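Local coordinates for protein R.MvaI (Kocuria varians, PDB 2OAA) that is a restriction endonuclease that binds its cognate double-stranded DNA and cleaves it, most likely with the help of divalent metal ions, at a contact of chain A with DNA. Sequence-based numbering; all coordinates share one arbitrary frame.

A contact of chain A with DNA. Residues 216, 221, 226-227. With nucleotides of chain C; nucleotides of chain B.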
loop_
_atom_site.group_PDB
_atom_site.type_symbol
_atom_site.label_atom_id
_atom_site.label_comp_id
_atom_site.label_asym_id
_atom_site.label_seq_id
_atom_site.Cartn_x
_atom_site.Cartn_y
_atom_site.Cartn_z
ATOM N N TYR A 216 -9.760 4.401 14.604
ATOM C CA TYR A 216 -10.753 5.242 13.931
ATOM C C TYR A 216 -10.894 6.560 14.680
ATOM O O TYR A 216 -10.807 6.579 15.905
ATOM C CB TYR A 216 -12.111 4.543 13.891
ATOM C CG TYR A 216 -12.158 3.314 13.004
ATOM C CD1 TYR A 216 -12.016 2.047 13.548
ATOM C CD2 TYR A 216 -12.364 3.422 11.626
ATOM C CE1 TYR A 216 -12.055 0.906 12.748
ATOM C CE2 TYR A 216 -12.408 2.280 10.814
ATOM C CZ TYR A 216 -12.260 1.027 11.386
ATOM O OH TYR A 216 -12.306 -0.112 10.590
ATOM N N LYS A 221 -17.368 4.192 14.962
ATOM C CA LYS A 221 -16.234 3.424 15.465
ATOM C C LYS A 221 -15.153 4.278 16.131
ATOM O O LYS A 221 -14.073 3.770 16.437
ATOM C CB LYS A 221 -15.613 2.613 14.320
ATOM C CG LYS A 221 -16.366 1.338 13.922
ATOM C CD LYS A 221 -15.588 0.615 12.826
ATOM C CE LYS A 221 -15.867 -0.882 12.772
ATOM N NZ LYS A 221 -14.846 -1.593 11.933
ATOM N N HIS A 226 -8.081 0.273 14.447
ATOM C CA HIS A 226 -8.208 0.290 12.997
ATOM C C HIS A 226 -6.918 -0.205 12.361
ATOM O O HIS A 226 -5.960 0.573 12.192
ATOM C CB HIS A 226 -8.475 1.702 12.502
ATOM C CG HIS A 226 -8.841 1.764 11.057
ATOM N ND1 HIS A 226 -8.964 2.949 10.361
ATOM C CD2 HIS A 226 -9.112 0.774 10.172
ATOM C CE1 HIS A 226 -9.326 2.684 9.116
ATOM N NE2 HIS A 226 -9.428 1.372 8.977
ATOM N N ASP A 227 -6.891 -1.485 12.013
ATOM C CA ASP A 227 -5.783 -2.047 11.245
ATOM C C ASP A 227 -6.093 -1.746 9.785
ATOM O O ASP A 227 -7.065 -2.280 9.228
ATOM C CB ASP A 227 -5.709 -3.547 11.505
ATOM C CG ASP A 227 -4.523 -4.213 10.836
ATOM O OD1 ASP A 227 -3.796 -3.563 10.049
ATOM O OD2 ASP A 227 -4.337 -5.428 11.101
ATOM O "O5'" DG C 2 -13.396 -5.149 18.421
ATOM C "C5'" DG C 2 -13.122 -6.403 19.052
ATOM C "C4'" DG C 2 -12.557 -7.427 18.094
ATOM O "O4'" DG C 2 -13.504 -7.599 17.009
ATOM C "C3'" DG C 2 -11.254 -7.000 17.419
ATOM O "O3'" DG C 2 -10.520 -8.136 16.954
ATOM C "C2'" DG C 2 -11.762 -6.227 16.222
ATOM C "C1'" DG C 2 -12.941 -7.092 15.800
ATOM N N9 DG C 2 -13.973 -6.345 15.087
ATOM C C8 DG C 2 -14.493 -5.123 15.435
ATOM N N7 DG C 2 -15.350 -4.665 14.565
ATOM C C5 DG C 2 -15.411 -5.649 13.589
ATOM C C6 DG C 2 -16.159 -5.705 12.386
ATOM O O6 DG C 2 -16.928 -4.859 11.918
ATOM N N1 DG C 2 -15.937 -6.894 11.700
ATOM C C2 DG C 2 -15.101 -7.899 12.111
ATOM N N2 DG C 2 -15.043 -8.977 11.315
ATOM N N3 DG C 2 -14.382 -7.855 13.223
ATOM C C4 DG C 2 -14.585 -6.707 13.908
ATOM P P DT C 3 -9.037 -7.939 16.354
ATOM O OP1 DT C 3 -8.139 -8.813 17.150
ATOM O OP2 DT C 3 -8.743 -6.487 16.249
ATOM O "O5'" DT C 3 -9.150 -8.544 14.886
ATOM C "C5'" DT C 3 -9.576 -9.889 14.694
ATOM C "C4'" DT C 3 -9.680 -10.211 13.220
ATOM O "O4'" DT C 3 -10.794 -9.500 12.628
ATOM C "C3'" DT C 3 -8.451 -9.869 12.375
ATOM O "O3'" DT C 3 -8.181 -10.962 11.491
ATOM C "C2'" DT C 3 -8.878 -8.618 11.620
ATOM C "C1'" DT C 3 -10.375 -8.835 11.448
ATOM N N1 DT C 3 -11.191 -7.604 11.311
ATOM C C2 DT C 3 -12.044 -7.503 10.232
ATOM O O2 DT C 3 -12.134 -8.359 9.369
ATOM N N3 DT C 3 -12.793 -6.350 10.199
ATOM C C4 DT C 3 -12.772 -5.312 11.111
ATOM O O4 DT C 3 -13.515 -4.345 10.956
ATOM C C5 DT C 3 -11.845 -5.475 12.206
ATOM C C7 DT C 3 -11.746 -4.393 13.235
ATOM C C6 DT C 3 -11.109 -6.597 12.251
ATOM P P DA C 4 -6.827 -10.991 10.621
ATOM O OP1 DA C 4 -6.480 -12.420 10.450
ATOM O OP2 DA C 4 -5.822 -10.046 11.168
ATOM O "O5'" DA C 4 -7.307 -10.445 9.206
ATOM C "C5'" DA C 4 -8.293 -11.156 8.468
ATOM C "C4'" DA C 4 -8.645 -10.409 7.206
ATOM O "O4'" DA C 4 -9.459 -9.251 7.524
ATOM C "C3'" DA C 4 -7.433 -9.875 6.440
ATOM O "O3'" DA C 4 -7.682 -9.979 5.040
ATOM C "C2'" DA C 4 -7.413 -8.410 6.837
ATOM C "C1'" DA C 4 -8.902 -8.119 6.885
ATOM N N9 DA C 4 -9.274 -6.924 7.646
ATOM C C8 DA C 4 -8.668 -6.411 8.764
ATOM N N7 DA C 4 -9.205 -5.294 9.192
ATOM C C5 DA C 4 -10.243 -5.061 8.302
ATOM C C6 DA C 4 -11.188 -4.021 8.198
ATOM N N6 DA C 4 -11.231 -2.974 9.025
ATOM N N1 DA C 4 -12.092 -4.091 7.197
ATOM C C2 DA C 4 -12.036 -5.132 6.357
ATOM N N3 DA C 4 -11.189 -6.163 6.343
ATOM C C4 DA C 4 -10.307 -6.065 7.352
ATOM P P DC C 5 -6.476 -10.307 4.033
ATOM O OP1 DC C 5 -6.342 -11.781 3.923
ATOM O OP2 DC C 5 -5.296 -9.499 4.436
ATOM O "O5'" DC C 5 -7.036 -9.759 2.646
ATOM C "C5'" DC C 5 -6.779 -8.419 2.229
ATOM C "C4'" DC C 5 -8.070 -7.712 1.886
ATOM O "O4'" DC C 5 -8.846 -7.405 3.068
ATOM C "C3'" DC C 5 -7.872 -6.353 1.242
ATOM O "O3'" DC C 5 -7.495 -6.514 -0.124
ATOM C "C2'" DC C 5 -9.250 -5.750 1.406
ATOM C "C1'" DC C 5 -9.584 -6.197 2.831
ATOM N N1 DC C 5 -9.204 -5.216 3.863
ATOM C C2 DC C 5 -9.988 -4.065 4.017
ATOM O O2 DC C 5 -10.955 -3.892 3.261
ATOM N N3 DC C 5 -9.669 -3.171 4.981
ATOM C C4 DC C 5 -8.613 -3.388 5.768
ATOM N N4 DC C 5 -8.352 -2.493 6.723
ATOM C C5 DC C 5 -7.782 -4.538 5.616
ATOM C C6 DC C 5 -8.113 -5.419 4.662
ATOM P P DG B 7 -9.189 9.441 9.801
ATOM O OP1 DG B 7 -10.066 10.456 10.443
ATOM O OP2 DG B 7 -9.029 8.109 10.430
ATOM O "O5'" DG B 7 -9.688 9.195 8.310
ATOM C "C5'" DG B 7 -10.018 10.278 7.456
ATOM C "C4'" DG B 7 -10.979 9.814 6.386
ATOM O "O4'" DG B 7 -10.341 8.756 5.625
ATOM C "C3'" DG B 7 -12.282 9.211 6.909
ATOM O "O3'" DG B 7 -13.318 9.456 5.957
ATOM C "C2'" DG B 7 -11.953 7.732 7.009
ATOM C "C1'" DG B 7 -11.029 7.522 5.814
ATOM N N9 DG B 7 -10.039 6.463 6.013
ATOM C C8 DG B 7 -9.170 6.324 7.071
ATOM N N7 DG B 7 -8.442 5.239 6.999
ATOM C C5 DG B 7 -8.844 4.631 5.817
ATOM C C6 DG B 7 -8.425 3.410 5.223
ATOM O O6 DG B 7 -7.588 2.597 5.639
ATOM N N1 DG B 7 -9.093 3.164 4.029
ATOM C C2 DG B 7 -10.050 3.984 3.477
ATOM N N2 DG B 7 -10.588 3.568 2.318
ATOM N N3 DG B 7 -10.453 5.124 4.021
ATOM C C4 DG B 7 -9.815 5.381 5.185
ATOM P P DG B 8 -14.796 8.877 6.197
ATOM O OP1 DG B 8 -15.717 9.850 5.552
ATOM O OP2 DG B 8 -14.997 8.513 7.623
ATOM O "O5'" DG B 8 -14.770 7.552 5.315
ATOM C "C5'" DG B 8 -15.523 6.399 5.663
ATOM C "C4'" DG B 8 -15.298 5.323 4.628
ATOM O "O4'" DG B 8 -13.900 4.987 4.526
ATOM C "C3'" DG B 8 -15.979 3.996 4.907
ATOM O "O3'" DG B 8 -17.356 4.089 4.534
ATOM C "C2'" DG B 8 -15.203 3.062 3.998
ATOM C "C1'" DG B 8 -13.784 3.638 4.065
ATOM N N9 DG B 8 -12.872 2.935 4.962
ATOM C C8 DG B 8 -12.287 3.435 6.100
ATOM N N7 DG B 8 -11.486 2.584 6.682
ATOM C C5 DG B 8 -11.549 1.451 5.884
ATOM C C6 DG B 8 -10.884 0.203 6.007
ATOM O O6 DG B 8 -10.077 -0.159 6.872
ATOM N N1 DG B 8 -11.237 -0.668 4.983
ATOM C C2 DG B 8 -12.116 -0.378 3.968
ATOM N N2 DG B 8 -12.335 -1.359 3.077
ATOM N N3 DG B 8 -12.736 0.784 3.836
ATOM C C4 DG B 8 -12.408 1.646 4.822
ATOM P P DT B 9 -18.434 3.115 5.218
ATOM O OP1 DT B 9 -19.780 3.551 4.760
ATOM O OP2 DT B 9 -18.142 3.025 6.669
ATOM O "O5'" DT B 9 -18.121 1.701 4.564
ATOM C "C5'" DT B 9 -18.076 1.549 3.150
ATOM C "C4'" DT B 9 -17.937 0.089 2.789
ATOM O "O4'" DT B 9 -16.643 -0.385 3.249
ATOM C "C3'" DT B 9 -18.969 -0.808 3.469
ATOM O "O3'" DT B 9 -19.252 -1.942 2.654
ATOM C "C2'" DT B 9 -18.247 -1.248 4.727
ATOM C "C1'" DT B 9 -16.822 -1.415 4.218
ATOM N N1 DT B 9 -15.796 -1.241 5.270
ATOM C C2 DT B 9 -14.858 -2.237 5.463
ATOM O O2 DT B 9 -14.801 -3.247 4.780
ATOM N N3 DT B 9 -13.980 -2.002 6.493
ATOM C C4 DT B 9 -13.941 -0.899 7.322
ATOM O O4 DT B 9 -13.104 -0.837 8.217
ATOM C C5 DT B 9 -14.935 0.114 7.048
ATOM C C7 DT B 9 -14.959 1.354 7.884
ATOM C C6 DT B 9 -15.797 -0.104 6.049
ATOM P P DA B 10 -20.527 -2.863 2.984
ATOM O OP1 DA B 10 -21.477 -2.739 1.849
ATOM O OP2 DA B 10 -20.988 -2.567 4.363
ATOM O "O5'" DA B 10 -19.915 -4.330 2.954
ATOM C "C5'" DA B 10 -19.145 -4.764 1.837
ATOM C "C4'" DA B 10 -18.690 -6.191 2.030
ATOM O "O4'" DA B 10 -17.649 -6.247 3.034
ATOM C "C3'" DA B 10 -19.771 -7.141 2.531
ATOM O "O3'" DA B 10 -19.445 -8.472 2.131
ATOM C "C2'" DA B 10 -19.657 -6.985 4.037
ATOM C "C1'" DA B 10 -18.150 -6.837 4.231
ATOM N N9 DA B 10 -17.750 -5.976 5.345
ATOM C C8 DA B 10 -18.333 -4.801 5.754
ATOM N N7 DA B 10 -17.725 -4.233 6.768
ATOM C C5 DA B 10 -16.675 -5.096 7.051
ATOM C C6 DA B 10 -15.657 -5.059 8.020
ATOM N N6 DA B 10 -15.518 -4.076 8.911
ATOM N N1 DA B 10 -14.772 -6.081 8.039
ATOM C C2 DA B 10 -14.904 -7.061 7.137
ATOM N N3 DA B 10 -15.815 -7.205 6.175
ATOM C C4 DA B 10 -16.683 -6.178 6.188
HETATM O O HOH W 1 -8.083 5.549 10.912
HETATM O O HOH W 2 -5.323 -7.566 9.489
HETATM O O HOH W 3 -9.159 -3.284 11.156
#
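Tyr216 and His226 read DT9 and DG8 of chain B at their major-groove edges, Asp227 reads DC5 of chain C through its main chain, and Lys221 adds a weak contact to DT3 of chain C. At the tight core, the ring of Tyr216 lies between Lys221 and His226: Lys221 CD sits toward the rim of one face, and His226 CG lies 3.5 Å above the centre of the other. Tyr216 points OH edge-on at DT9, giving a short 2.6 Å hydrogen bond to the thymine carbonyl O4, while CE2 touches the methyl C7. His226 has CG anti to the backbone N (chi1 -170°). Its NE2 donates a nearly straight, in-plane hydrogen bond to the guanine carbonyl O6 of DG8 (2.7 Å). Asp227 O accepts, on a lone pair, a more bent hydrogen bond from the amino N4 of DC5, 2.8 Å away, so both partners of this G-C pair are read. An alanine in place of Tyr216 would remove the bond to DT9 O4 and probably loosen both His226 and Lys221. The stack's loose end is extended Lys221, whose NZ reaches DT3 O4 only weakly (3.2 Å) but also donates to Tyr216 OH. Separately, waters link His226 ND1 to DG7 OP2 of chain B, and Asp227 OD2 and O to OP2 and N7 of DA4 of chain C. His226 and Asp227 belong to strand 225-227; Tyr216 directly follows strand 207-215, and Lys221 lies in the connecting loop.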